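Phosphoribosylaminoimidazole carboxylase, ATPase subunit (PDB 3AX6) probably catalyses the ATP-dependent carboxylation of 5-aminoimidazole ribonucleotide with bicarbonate to N5-carboxyaminoimidazole ribonucleotide, a step of purine biosynthesis, and binds ADP. Local coordinates at residues E177-V182 and H263-Y268; A272-Q277 and E294-A299; V238-I243 and E279-A284; A299-L304 and H346-D351. All coordinates share one frame; numbering follows the deposited sequence.

Contact 1: E177-V182 and H263-Y268; sequences ELAVMV and HNSGHY. With ADP (adenosine-5'-diphosphate), chain E.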
loop_
_atom_site.group_PDB
_atom_site.type_symbol
_atom_site.label_atom_id
_atom_site.label_comp_id
_atom_site.label_asym_id
_atom_site.label_seq_id
_atom_site.Cartn_x
_atom_site.Cartn_y
_atom_site.Cartn_z
ATOM N N GLU A 177 -2.247 0.582 -28.498
ATOM C CA GLU A 177 -2.397 -0.711 -27.842
ATOM C C GLU A 177 -2.944 -0.414 -26.458
ATOM O O GLU A 177 -2.366 0.369 -25.704
ATOM C CB GLU A 177 -1.059 -1.458 -27.798
ATOM C CG GLU A 177 -0.656 -1.977 -29.183
ATOM C CD GLU A 177 0.523 -2.935 -29.160
ATOM O OE1 GLU A 177 0.492 -3.884 -28.350
ATOM O OE2 GLU A 177 1.473 -2.749 -29.962
ATOM N N LEU A 178 -4.077 -1.032 -26.142
ATOM C CA LEU A 178 -4.764 -0.780 -24.887
ATOM C C LEU A 178 -4.875 -1.971 -23.946
ATOM O O LEU A 178 -4.802 -3.124 -24.367
ATOM C CB LEU A 178 -6.168 -0.251 -25.191
ATOM C CG LEU A 178 -6.253 0.831 -26.279
ATOM C CD1 LEU A 178 -7.709 1.047 -26.667
ATOM C CD2 LEU A 178 -5.628 2.129 -25.803
ATOM N N ALA A 179 -5.066 -1.674 -22.664
ATOM C CA ALA A 179 -5.210 -2.706 -21.647
ATOM C C ALA A 179 -6.245 -2.293 -20.607
ATOM O O ALA A 179 -6.407 -1.110 -20.299
ATOM C CB ALA A 179 -3.870 -2.972 -20.969
ATOM N N VAL A 180 -6.959 -3.272 -20.076
ATOM C CA VAL A 180 -7.955 -2.992 -19.052
ATOM C C VAL A 180 -8.078 -4.168 -18.093
ATOM O O VAL A 180 -8.208 -5.319 -18.515
ATOM C CB VAL A 180 -9.336 -2.692 -19.674
ATOM C CG1 VAL A 180 -9.687 -3.767 -20.654
ATOM C CG2 VAL A 180 -10.403 -2.604 -18.578
HETATM N N MSE A 181 -8.007 -3.870 -16.800
HETATM C CA MSE A 181 -8.144 -4.889 -15.774
HETATM C C MSE A 181 -9.631 -5.035 -15.479
HETATM O O MSE A 181 -10.349 -4.042 -15.382
HETATM C CB MSE A 181 -7.441 -4.466 -14.475
HETATM C CG MSE A 181 -5.969 -4.090 -14.609
HETATM SE SE MSE A 181 -4.877 -5.496 -15.333
HETATM C CE MSE A 181 -5.155 -6.852 -13.986
ATOM N N VAL A 182 -10.097 -6.269 -15.342
ATOM C CA VAL A 182 -11.490 -6.514 -15.003
ATOM C C VAL A 182 -11.562 -7.715 -14.041
ATOM O O VAL A 182 -11.004 -8.787 -14.291
ATOM C CB VAL A 182 -12.359 -6.714 -16.282
ATOM C CG1 VAL A 182 -11.633 -7.561 -17.287
ATOM C CG2 VAL A 182 -13.689 -7.347 -15.917
ATOM N N HIS A 263 -1.824 -7.866 -13.540
ATOM C CA HIS A 263 -0.868 -7.621 -14.617
ATOM C C HIS A 263 -0.064 -6.337 -14.460
ATOM O O HIS A 263 -0.527 -5.362 -13.872
ATOM C CB HIS A 263 -1.645 -7.614 -15.936
ATOM C CG HIS A 263 -0.790 -7.555 -17.162
ATOM N ND1 HIS A 263 -0.204 -6.389 -17.607
ATOM C CD2 HIS A 263 -0.465 -8.509 -18.067
ATOM C CE1 HIS A 263 0.444 -6.628 -18.735
ATOM N NE2 HIS A 263 0.300 -7.906 -19.036
ATOM N N ASN A 264 1.148 -6.341 -15.004
ATOM C CA ASN A 264 2.014 -5.179 -14.922
ATOM C C ASN A 264 1.341 -3.908 -15.431
ATOM O O ASN A 264 1.587 -2.821 -14.910
ATOM C CB ASN A 264 3.317 -5.432 -15.691
ATOM C CG ASN A 264 4.221 -4.209 -15.726
ATOM O OD1 ASN A 264 4.234 -3.465 -16.700
ATOM N ND2 ASN A 264 4.968 -3.991 -14.652
ATOM N N SER A 265 0.487 -4.033 -16.436
ATOM C CA SER A 265 -0.180 -2.851 -16.965
ATOM C C SER A 265 -1.225 -2.320 -15.980
ATOM O O SER A 265 -1.862 -1.303 -16.242
ATOM C CB SER A 265 -0.850 -3.155 -18.313
ATOM O OG SER A 265 -2.111 -3.777 -18.125
ATOM N N GLY A 266 -1.384 -3.005 -14.845
ATOM C CA GLY A 266 -2.350 -2.577 -13.846
ATOM C C GLY A 266 -1.750 -2.019 -12.561
ATOM O O GLY A 266 -2.477 -1.728 -11.611
ATOM N N HIS A 267 -0.431 -1.860 -12.511
ATOM C CA HIS A 267 0.199 -1.334 -11.296
ATOM C C HIS A 267 -0.257 0.090 -10.991
ATOM O O HIS A 267 -0.215 0.536 -9.845
ATOM C CB HIS A 267 1.730 -1.360 -11.407
ATOM C CG HIS A 267 2.318 -2.733 -11.309
ATOM N ND1 HIS A 267 1.844 -3.682 -10.429
ATOM C CD2 HIS A 267 3.336 -3.319 -11.985
ATOM C CE1 HIS A 267 2.541 -4.796 -10.571
ATOM N NE2 HIS A 267 3.452 -4.603 -11.508
ATOM N N TYR A 268 -0.694 0.805 -12.015
ATOM C CA TYR A 268 -1.144 2.172 -11.825
ATOM C C TYR A 268 -2.263 2.227 -10.795
ATOM O O TYR A 268 -2.362 3.191 -10.027
ATOM C CB TYR A 268 -1.625 2.758 -13.157
ATOM C CG TYR A 268 -2.997 2.307 -13.582
ATOM C CD1 TYR A 268 -4.125 3.032 -13.218
ATOM C CD2 TYR A 268 -3.176 1.142 -14.342
ATOM C CE1 TYR A 268 -5.404 2.623 -13.593
ATOM C CE2 TYR A 268 -4.462 0.720 -14.720
ATOM C CZ TYR A 268 -5.569 1.473 -14.336
ATOM O OH TYR A 268 -6.851 1.078 -14.671
HETATM P PB ADP E . 3.673 -11.503 -26.888
HETATM O O1B ADP E . 2.873 -10.609 -26.004
HETATM O O2B ADP E . 5.158 -10.879 -27.061
HETATM O O3B ADP E . 3.754 -13.028 -26.180
HETATM P PA ADP E . 2.005 -10.471 -28.865
HETATM O O1A ADP E . 0.733 -11.071 -29.335
HETATM O O2A ADP E . 1.669 -9.406 -27.688
HETATM O O3A ADP E . 2.996 -11.694 -28.376
HETATM O "O5'" ADP E . 2.724 -9.745 -30.133
HETATM C "C5'" ADP E . 3.580 -8.699 -29.645
HETATM C "C4'" ADP E . 3.463 -7.452 -30.529
HETATM O "O4'" ADP E . 3.358 -7.820 -31.943
HETATM C "C3'" ADP E . 2.202 -6.638 -30.191
HETATM O "O3'" ADP E . 2.422 -5.716 -29.113
HETATM C "C2'" ADP E . 1.873 -5.961 -31.520
HETATM O "O2'" ADP E . 2.541 -4.704 -31.641
HETATM C "C1'" ADP E . 2.337 -6.986 -32.573
HETATM N N9 ADP E . 1.208 -7.790 -33.087
HETATM C C8 ADP E . 0.603 -8.864 -32.478
HETATM N N7 ADP E . -0.363 -9.322 -33.217
HETATM C C5 ADP E . -0.449 -8.587 -34.346
HETATM C C6 ADP E . -1.282 -8.603 -35.498
HETATM N N6 ADP E . -2.282 -9.540 -35.621
HETATM N N1 ADP E . -1.077 -7.685 -36.468
HETATM C C2 ADP E . -0.112 -6.765 -36.368
HETATM N N3 ADP E . 0.692 -6.713 -35.302
HETATM C C4 ADP E . 0.560 -7.592 -34.281
HETATM O O HOH W 1 -6.962 -0.935 -16.337
#
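A single water joins M181 to Y268: it accepts the backbone N-H of M181 at 3.1 Å and sits 2.6 Å from Y268 OH, at the phenol ring's edge. The direct meetings are van der Waals contacts. M181, a selenomethionine bent at both chi2 and chi3, lays SE 3.9 Å from H263 CB, the side chains crossing at about a right angle. Its CG faces G266, where a CB would lie too close, so glycine suits. A179, small enough for a close approach, puts CB 3.4 Å from S265 OG. Strand 174-184 belongs to the large antiparallel sheet running through the ATP-grasp domain, and the 263-268 loop packs against it. E177 reaches the nucleotide with an extended chain: O3' of ADP donates to E177 OE1 and O2' to E177 OE2, so one carboxylate forks over both ribose hydroxyls. H263 turns its ring back on its own loop, where ND1 accepts the N-H of S265 at 2.7 Å, almost straight (172°) and close to the ring plane.

Contact 2: A272-Q277 and E294-A299; sequences ACVTSQ and ELLIPA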
loop_
_atom_site.group_PDB
_atom_site.type_symbol
_atom_site.label_atom_id
_atom_site.label_comp_id
_atom_site.label_asym_id
_atom_site.label_seq_id
_atom_site.Cartn_x
_atom_site.Cartn_y
_atom_site.Cartn_z
ATOM N N ALA A 272 -3.395 5.282 -8.292
ATOM C CA ALA A 272 -4.461 6.149 -8.797
ATOM C C ALA A 272 -5.910 5.703 -8.702
ATOM O O ALA A 272 -6.810 6.421 -9.149
ATOM C CB ALA A 272 -4.152 6.508 -10.237
ATOM N N CYS A 273 -6.148 4.525 -8.149
ATOM C CA CYS A 273 -7.508 4.032 -8.035
ATOM C C CYS A 273 -7.844 3.749 -6.584
ATOM O O CYS A 273 -6.953 3.573 -5.753
ATOM C CB CYS A 273 -7.692 2.767 -8.879
ATOM S SG CYS A 273 -7.704 3.059 -10.673
ATOM N N VAL A 274 -9.134 3.728 -6.282
ATOM C CA VAL A 274 -9.583 3.475 -4.929
ATOM C C VAL A 274 -9.060 2.122 -4.439
ATOM O O VAL A 274 -8.397 2.057 -3.402
ATOM C CB VAL A 274 -11.123 3.541 -4.855
ATOM C CG1 VAL A 274 -11.601 3.191 -3.445
ATOM C CG2 VAL A 274 -11.590 4.943 -5.242
ATOM N N THR A 275 -9.344 1.051 -5.180
ATOM C CA THR A 275 -8.863 -0.271 -4.793
ATOM C C THR A 275 -7.895 -0.847 -5.826
ATOM O O THR A 275 -8.193 -0.921 -7.024
ATOM C CB THR A 275 -10.034 -1.279 -4.525
ATOM O OG1 THR A 275 -9.922 -2.406 -5.394
ATOM C CG2 THR A 275 -11.361 -0.632 -4.708
ATOM N N SER A 276 -6.720 -1.242 -5.355
ATOM C CA SER A 276 -5.693 -1.786 -6.234
ATOM C C SER A 276 -6.077 -3.146 -6.820
ATOM O O SER A 276 -6.897 -3.878 -6.253
ATOM C CB SER A 276 -4.370 -1.926 -5.484
ATOM O OG SER A 276 -4.371 -3.101 -4.698
ATOM N N GLN A 277 -5.454 -3.478 -7.946
ATOM C CA GLN A 277 -5.718 -4.734 -8.632
ATOM C C GLN A 277 -5.438 -5.943 -7.745
ATOM O O GLN A 277 -6.051 -6.994 -7.916
ATOM C CB GLN A 277 -4.879 -4.827 -9.912
ATOM C CG GLN A 277 -3.390 -5.062 -9.687
ATOM C CD GLN A 277 -2.666 -5.377 -10.982
ATOM O OE1 GLN A 277 -3.220 -6.035 -11.865
ATOM N NE2 GLN A 277 -1.422 -4.925 -11.098
ATOM N N GLU A 294 -12.786 3.446 -9.133
ATOM C CA GLU A 294 -12.715 4.871 -9.467
ATOM C C GLU A 294 -11.280 5.380 -9.611
ATOM O O GLU A 294 -10.423 5.070 -8.792
ATOM C CB GLU A 294 -13.460 5.700 -8.407
ATOM C CG GLU A 294 -13.564 7.198 -8.723
ATOM C CD GLU A 294 -14.255 8.003 -7.617
ATOM O OE1 GLU A 294 -14.302 9.249 -7.728
ATOM O OE2 GLU A 294 -14.753 7.399 -6.640
ATOM N N LEU A 295 -11.024 6.139 -10.674
ATOM C CA LEU A 295 -9.697 6.699 -10.913
ATOM C C LEU A 295 -9.661 8.047 -10.214
ATOM O O LEU A 295 -10.382 8.969 -10.599
ATOM C CB LEU A 295 -9.444 6.883 -12.409
ATOM C CG LEU A 295 -8.068 7.425 -12.814
ATOM C CD1 LEU A 295 -7.000 6.389 -12.550
ATOM C CD2 LEU A 295 -8.071 7.776 -14.289
ATOM N N LEU A 296 -8.825 8.155 -9.186
ATOM C CA LEU A 296 -8.717 9.379 -8.409
ATOM C C LEU A 296 -7.881 10.453 -9.097
ATOM O O LEU A 296 -8.114 11.647 -8.911
ATOM C CB LEU A 296 -8.112 9.068 -7.036
ATOM C CG LEU A 296 -8.860 8.075 -6.145
ATOM C CD1 LEU A 296 -8.048 7.817 -4.882
ATOM C CD2 LEU A 296 -10.238 8.627 -5.790
ATOM N N ILE A 297 -6.910 10.032 -9.895
ATOM C CA ILE A 297 -6.039 10.980 -10.576
ATOM C C ILE A 297 -5.277 10.256 -11.668
ATOM O O ILE A 297 -4.899 9.105 -11.490
ATOM C CB ILE A 297 -5.011 11.584 -9.574
ATOM C CG1 ILE A 297 -4.118 12.609 -10.266
ATOM C CG2 ILE A 297 -4.130 10.472 -9.000
ATOM C CD1 ILE A 297 -3.292 13.426 -9.285
ATOM N N PRO A 298 -5.056 10.917 -12.819
ATOM C CA PRO A 298 -4.323 10.337 -13.952
ATOM C C PRO A 298 -2.939 9.868 -13.512
ATOM O O PRO A 298 -2.367 10.411 -12.573
ATOM C CB PRO A 298 -4.251 11.495 -14.939
ATOM C CG PRO A 298 -5.569 12.185 -14.707
ATOM C CD PRO A 298 -5.644 12.216 -13.193
ATOM N N ALA A 299 -2.395 8.873 -14.201
ATOM C CA ALA A 299 -1.092 8.344 -13.831
ATOM C C ALA A 299 -0.303 7.722 -14.972
ATOM O O ALA A 299 -0.857 7.198 -15.936
ATOM C CB ALA A 299 -1.264 7.315 -12.714
#
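A272, the last residue of helix 268-272, and C273, the first to leave helical geometry, meet L295 and its neighbours through a single beta bridge, which ties the end of that helix to the segment leading into strand 299-305. Two backbone bonds hold it, one on each side of the C273-L295 pair: L296 N donates to A272 O at 2.7 Å, and V274 N donates to E294 O at 3.1 Å. The carbonyl of A272, at the helix end, thus finds a partner in segment 294-299 of the same chain.

The tight part surrounds the methyl of A272. Its CB lies 3.7 Å from L295 CD1 and 3.9 Å from A299 CB; a residue as small as alanine suits this site. L295 CD1 also touches C273 SG, and V274 is well covered too.

The loose side is at E294, which is partly exposed. Its extended chain leaves the contact and carries the carboxylate to a long, weak ion pair with R352 of the second subunit. V274, L296 and I297 also pack on that subunit, against its V350, I297 and L296. Within the contact, V274 CG2 lies 3.8 Å from E294 CB and 4.0 Å from L296 CD2.

Contact 3: V238-I243 and E279-A284; sequences VGIFGI and EQHIRA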
loop_
_atom_site.group_PDB
_atom_site.type_symbol
_atom_site.label_atom_id
_atom_site.label_comp_id
_atom_site.label_asym_id
_atom_site.label_seq_id
_atom_site.Cartn_x
_atom_site.Cartn_y
_atom_site.Cartn_z
ATOM N N VAL A 238 -13.159 -15.914 -12.450
ATOM C CA VAL A 238 -13.152 -15.598 -11.031
ATOM C C VAL A 238 -11.742 -15.106 -10.716
ATOM O O VAL A 238 -10.778 -15.875 -10.755
ATOM C CB VAL A 238 -13.472 -16.839 -10.167
ATOM C CG1 VAL A 238 -13.402 -16.476 -8.687
ATOM C CG2 VAL A 238 -14.854 -17.376 -10.520
ATOM N N GLY A 239 -11.635 -13.816 -10.417
ATOM C CA GLY A 239 -10.350 -13.201 -10.126
ATOM C C GLY A 239 -10.256 -11.956 -10.989
ATOM O O GLY A 239 -11.258 -11.535 -11.576
ATOM N N ILE A 240 -9.078 -11.346 -11.071
ATOM C CA ILE A 240 -8.932 -10.159 -11.904
ATOM C C ILE A 240 -8.146 -10.549 -13.151
ATOM O O ILE A 240 -7.209 -11.348 -13.085
ATOM C CB ILE A 240 -8.238 -9.002 -11.138
ATOM C CG1 ILE A 240 -8.451 -7.688 -11.893
ATOM C CG2 ILE A 240 -6.759 -9.284 -10.955
ATOM C CD1 ILE A 240 -7.945 -6.472 -11.137
ATOM N N PHE A 241 -8.540 -9.991 -14.292
ATOM C CA PHE A 241 -7.897 -10.318 -15.562
ATOM C C PHE A 241 -7.352 -9.116 -16.314
ATOM O O PHE A 241 -7.921 -8.020 -16.259
ATOM C CB PHE A 241 -8.884 -11.059 -16.475
ATOM C CG PHE A 241 -9.416 -12.330 -15.890
ATOM C CD1 PHE A 241 -10.261 -12.304 -14.784
ATOM C CD2 PHE A 241 -9.042 -13.560 -16.413
ATOM C CE1 PHE A 241 -10.720 -13.484 -14.205
ATOM C CE2 PHE A 241 -9.500 -14.746 -15.838
ATOM C CZ PHE A 241 -10.337 -14.705 -14.735
ATOM N N GLY A 242 -6.245 -9.346 -17.017
ATOM C CA GLY A 242 -5.625 -8.314 -17.825
ATOM C C GLY A 242 -6.031 -8.583 -19.265
ATOM O O GLY A 242 -5.659 -9.608 -19.834
ATOM N N ILE A 243 -6.822 -7.682 -19.843
ATOM C CA ILE A 243 -7.286 -7.836 -21.218
ATOM C C ILE A 243 -6.559 -6.845 -22.128
ATOM O O ILE A 243 -6.763 -5.634 -22.034
ATOM C CB ILE A 243 -8.810 -7.578 -21.333
ATOM C CG1 ILE A 243 -9.578 -8.381 -20.275
ATOM C CG2 ILE A 243 -9.282 -7.941 -22.737
ATOM C CD1 ILE A 243 -9.368 -9.878 -20.339
ATOM N N GLU A 279 -5.748 -6.002 -4.262
ATOM C CA GLU A 279 -6.799 -6.145 -3.268
ATOM C C GLU A 279 -8.013 -6.716 -4.004
ATOM O O GLU A 279 -8.694 -7.612 -3.516
ATOM C CB GLU A 279 -7.195 -4.792 -2.673
ATOM C CG GLU A 279 -8.333 -4.909 -1.675
ATOM C CD GLU A 279 -8.862 -3.577 -1.213
ATOM O OE1 GLU A 279 -8.087 -2.601 -1.209
ATOM O OE2 GLU A 279 -10.047 -3.510 -0.836
ATOM N N GLN A 280 -8.267 -6.178 -5.190
ATOM C CA GLN A 280 -9.399 -6.590 -6.014
ATOM C C GLN A 280 -9.357 -8.090 -6.295
ATOM O O GLN A 280 -10.381 -8.779 -6.223
ATOM C CB GLN A 280 -9.389 -5.808 -7.331
ATOM C CG GLN A 280 -10.708 -5.817 -8.081
ATOM C CD GLN A 280 -11.793 -5.049 -7.346
ATOM O OE1 GLN A 280 -12.309 -5.498 -6.322
ATOM N NE2 GLN A 280 -12.131 -3.874 -7.860
ATOM N N HIS A 281 -8.164 -8.587 -6.607
ATOM C CA HIS A 281 -7.966 -10.000 -6.896
ATOM C C HIS A 281 -8.340 -10.865 -5.694
ATOM O O HIS A 281 -8.977 -11.919 -5.847
ATOM C CB HIS A 281 -6.508 -10.256 -7.286
ATOM C CG HIS A 281 -6.240 -11.662 -7.728
ATOM N ND1 HIS A 281 -6.798 -12.202 -8.869
ATOM C CD2 HIS A 281 -5.484 -12.642 -7.176
ATOM C CE1 HIS A 281 -6.397 -13.454 -9.000
ATOM N NE2 HIS A 281 -5.600 -13.746 -7.985
ATOM N N ILE A 282 -7.941 -10.422 -4.503
ATOM C CA ILE A 282 -8.251 -11.160 -3.283
ATOM C C ILE A 282 -9.758 -11.164 -3.074
ATOM O O ILE A 282 -10.347 -12.205 -2.776
ATOM C CB ILE A 282 -7.582 -10.534 -2.031
ATOM C CG1 ILE A 282 -6.059 -10.499 -2.199
ATOM C CG2 ILE A 282 -7.951 -11.341 -0.788
ATOM C CD1 ILE A 282 -5.439 -11.836 -2.543
ATOM N N ARG A 283 -10.381 -10.002 -3.232
ATOM C CA ARG A 283 -11.830 -9.909 -3.076
ATOM C C ARG A 283 -12.540 -10.882 -4.017
ATOM O O ARG A 283 -13.455 -11.590 -3.605
ATOM C CB ARG A 283 -12.340 -8.493 -3.381
ATOM C CG ARG A 283 -11.978 -7.404 -2.361
ATOM C CD ARG A 283 -12.851 -6.182 -2.624
ATOM N NE ARG A 283 -12.410 -4.972 -1.946
ATOM C CZ ARG A 283 -13.242 -4.091 -1.401
ATOM N NH1 ARG A 283 -14.554 -4.299 -1.453
ATOM N NH2 ARG A 283 -12.772 -3.000 -0.810
ATOM N N ALA A 284 -12.104 -10.924 -5.273
ATOM C CA ALA A 284 -12.738 -11.786 -6.254
ATOM C C ALA A 284 -12.575 -13.280 -5.991
ATOM O O ALA A 284 -13.544 -14.036 -6.089
ATOM C CB ALA A 284 -12.241 -11.440 -7.653
#
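I240 and H281 tie the start of strand 239-248 to helix 277-285, which packs against this part of the antiparallel sheet in the ATP-grasp fold; the short axes come within 6.5 Å of each other at 132°. The imidazole is turned edge-on to the strand. With CG anti to the backbone N (chi1 -174°), H281 swings ND1 out to accept the N-H of I240 at a rather long 3.3 Å, close to the ring plane and nearly straight (163°). Its other nitrogen, NE2, is hydrogen-bonded to T67 OG1 in the N-terminal domain, so the ring is held at both ends in a buried place. Acceptance at ND1 is consistent with a neutral ring carrying its proton on NE2.

I240 meets the helix with two branches. CG2 lies 3.6 Å from H281 ND1, the two side chains running at a slant to each other, whereas CD1 touches Q280 CB, the two side chains crossing at about a right angle. Q280 then bends at chi2 and takes its amide away to G291 O.

One residue earlier, G239 has backbone angles that would jam a CB against the preceding carbonyl oxygen, and a CB there would also lie tight against the H281 ring. A284, itself short, rests on the strand with its CB 3.6 Å from G239 CA.

Contact 4: A299-L304 and H346-D351; sequences AVMVNL and HFTVVD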
loop_
_atom_site.group_PDB
_atom_site.type_symbol
_atom_site.label_atom_id
_atom_site.label_comp_id
_atom_site.label_asym_id
_atom_site.label_seq_id
_atom_site.Cartn_x
_atom_site.Cartn_y
_atom_site.Cartn_z
ATOM N N ALA A 299 -2.395 8.873 -14.201
ATOM C CA ALA A 299 -1.092 8.344 -13.831
ATOM C C ALA A 299 -0.303 7.722 -14.972
ATOM O O ALA A 299 -0.857 7.198 -15.936
ATOM C CB ALA A 299 -1.264 7.315 -12.714
ATOM N N VAL A 300 1.012 7.781 -14.836
ATOM C CA VAL A 300 1.913 7.201 -15.813
ATOM C C VAL A 300 2.876 6.316 -15.030
ATOM O O VAL A 300 3.531 6.774 -14.097
ATOM C CB VAL A 300 2.691 8.296 -16.575
ATOM C CG1 VAL A 300 3.685 7.659 -17.546
ATOM C CG2 VAL A 300 1.706 9.182 -17.339
HETATM N N MSE A 301 2.916 5.037 -15.383
HETATM C CA MSE A 301 3.805 4.094 -14.714
HETATM C C MSE A 301 4.903 3.683 -15.675
HETATM O O MSE A 301 4.646 3.431 -16.859
HETATM C CB MSE A 301 3.047 2.846 -14.260
HETATM C CG MSE A 301 3.943 1.826 -13.571
HETATM SE SE MSE A 301 3.725 0.024 -14.254
HETATM C CE MSE A 301 4.809 0.161 -15.844
ATOM N N VAL A 302 6.127 3.623 -15.158
ATOM C CA VAL A 302 7.292 3.240 -15.948
ATOM C C VAL A 302 8.056 2.136 -15.227
ATOM O O VAL A 302 8.314 2.230 -14.023
ATOM C CB VAL A 302 8.264 4.443 -16.167
ATOM C CG1 VAL A 302 9.530 3.973 -16.862
ATOM C CG2 VAL A 302 7.595 5.523 -16.989
ATOM N N ASN A 303 8.426 1.097 -15.970
ATOM C CA ASN A 303 9.171 -0.014 -15.399
ATOM C C ASN A 303 10.634 0.339 -15.217
ATOM O O ASN A 303 11.225 1.026 -16.039
ATOM C CB ASN A 303 9.079 -1.258 -16.295
ATOM C CG ASN A 303 7.715 -1.904 -16.255
ATOM O OD1 ASN A 303 7.176 -2.171 -15.185
ATOM N ND2 ASN A 303 7.150 -2.169 -17.429
ATOM N N LEU A 304 11.208 -0.123 -14.117
ATOM C CA LEU A 304 12.616 0.097 -13.853
ATOM C C LEU A 304 13.278 -1.241 -14.122
ATOM O O LEU A 304 12.956 -2.233 -13.469
ATOM C CB LEU A 304 12.848 0.498 -12.399
ATOM C CG LEU A 304 12.602 1.951 -12.010
ATOM C CD1 LEU A 304 12.963 2.137 -10.552
ATOM C CD2 LEU A 304 13.448 2.869 -12.872
ATOM N N HIS A 346 9.225 -0.386 -10.473
ATOM C CA HIS A 346 8.566 0.602 -11.303
ATOM C C HIS A 346 8.401 1.879 -10.496
ATOM O O HIS A 346 8.568 1.875 -9.274
ATOM C CB HIS A 346 7.187 0.099 -11.797
ATOM C CG HIS A 346 6.135 0.003 -10.728
ATOM N ND1 HIS A 346 5.941 -1.132 -9.970
ATOM C CD2 HIS A 346 5.215 0.900 -10.298
ATOM C CE1 HIS A 346 4.947 -0.932 -9.122
ATOM N NE2 HIS A 346 4.489 0.294 -9.299
ATOM N N PHE A 347 8.125 2.978 -11.186
ATOM C CA PHE A 347 7.881 4.237 -10.521
ATOM C C PHE A 347 6.652 4.805 -11.201
ATOM O O PHE A 347 6.363 4.467 -12.351
ATOM C CB PHE A 347 9.106 5.177 -10.585
ATOM C CG PHE A 347 9.402 5.746 -11.946
ATOM C CD1 PHE A 347 8.701 6.847 -12.427
ATOM C CD2 PHE A 347 10.435 5.219 -12.721
ATOM C CE1 PHE A 347 9.027 7.419 -13.653
ATOM C CE2 PHE A 347 10.771 5.779 -13.947
ATOM C CZ PHE A 347 10.072 6.881 -14.419
ATOM N N THR A 348 5.903 5.627 -10.478
ATOM C CA THR A 348 4.676 6.203 -11.005
ATOM C C THR A 348 4.650 7.706 -10.804
ATOM O O THR A 348 5.190 8.230 -9.831
ATOM C CB THR A 348 3.449 5.604 -10.302
ATOM O OG1 THR A 348 3.438 4.181 -10.483
ATOM C CG2 THR A 348 2.178 6.177 -10.879
ATOM N N VAL A 349 4.018 8.400 -11.737
ATOM C CA VAL A 349 3.913 9.842 -11.655
ATOM C C VAL A 349 2.445 10.203 -11.770
ATOM O O VAL A 349 1.851 10.078 -12.849
ATOM C CB VAL A 349 4.703 10.521 -12.796
ATOM C CG1 VAL A 349 4.385 12.000 -12.842
ATOM C CG2 VAL A 349 6.197 10.307 -12.586
ATOM N N VAL A 350 1.849 10.627 -10.655
ATOM C CA VAL A 350 0.444 11.012 -10.662
ATOM C C VAL A 350 0.335 12.519 -10.822
ATOM O O VAL A 350 1.100 13.276 -10.222
ATOM C CB VAL A 350 -0.287 10.568 -9.368
ATOM C CG1 VAL A 350 -0.313 9.053 -9.294
ATOM C CG2 VAL A 350 0.401 11.145 -8.138
ATOM N N ASP A 351 -0.606 12.942 -11.657
ATOM C CA ASP A 351 -0.831 14.357 -11.922
ATOM C C ASP A 351 -2.236 14.542 -12.500
ATOM O O ASP A 351 -2.729 13.702 -13.246
ATOM C CB ASP A 351 0.224 14.878 -12.910
ATOM C CG ASP A 351 0.248 16.400 -13.005
ATOM O OD1 ASP A 351 -0.800 17.004 -13.306
ATOM O OD2 ASP A 351 1.325 16.994 -12.785
#
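V302 and F347 form the heart of an antiparallel strand pair, 299-305 beside 343-350, in the C-terminal domain's part of the sheet. Their side chains lie alongside each other on one face, V302 CB resting over the F347 ring, 3.8 Å from its centroid, in a CH-pi contact displaced toward the rim. F347 takes chi1 71°, with CG between its own N and carbonyl carbon, which swings the ring across to the valine; L304 CD2 meets the ring at its edge, 3.8 Å from F347 CD2. A broad aromatic ring and branched aliphatic groups suit this buried face.

The backbones beneath set the register. V302 and F347 are a hydrogen-bonded pair, V302 N donating to F347 O at 2.9 Å with an almost straight 173° N-H. V300 and V349 form the other such pair, V300 N donating less squarely to V349 O at 3.2 Å.

On the other face, M301, here selenomethionine, crosses H346 at about a right angle, its CG 3.6 Å from H346 CD2 and its SE set obliquely to the ring, 4.7 Å from the centroid.

Farther out, the H346 ring is positioned by stacking on H267 and by a bond from ND1 to Y333 OH, while helix 354-364 covers V300 and V349. N303 OD1 accepts from N264 ND2 and lies 4.1 Å from H346 CB.

Overall arrangement
Contacts 1, 3 and 4 all reach one long antiparallel sheet: strands 174-184 and 239-248 are neighbours in it, and 299-305 and 343-350 lie farther along, so the sheet runs from the ATP-grasp domain into the C-terminal domain. Along the chain, contacts 1 and 3 interleave; contact 2 opens after contact 1 closes, alternates with contact 3 and closes before contact 4 opens. Contact 1 sits centrally, about 12 to 13 Å between centres from the other three, and Q277 of contact 2 accepts from the N-H of H263. Contact 2 shares A299 with contact 4, whereas the centres of contacts 3 and 4 lie about 21 Å apart. The nucleotide is met at contact 1; contacts 2, 3 and 4 approach the second subunit.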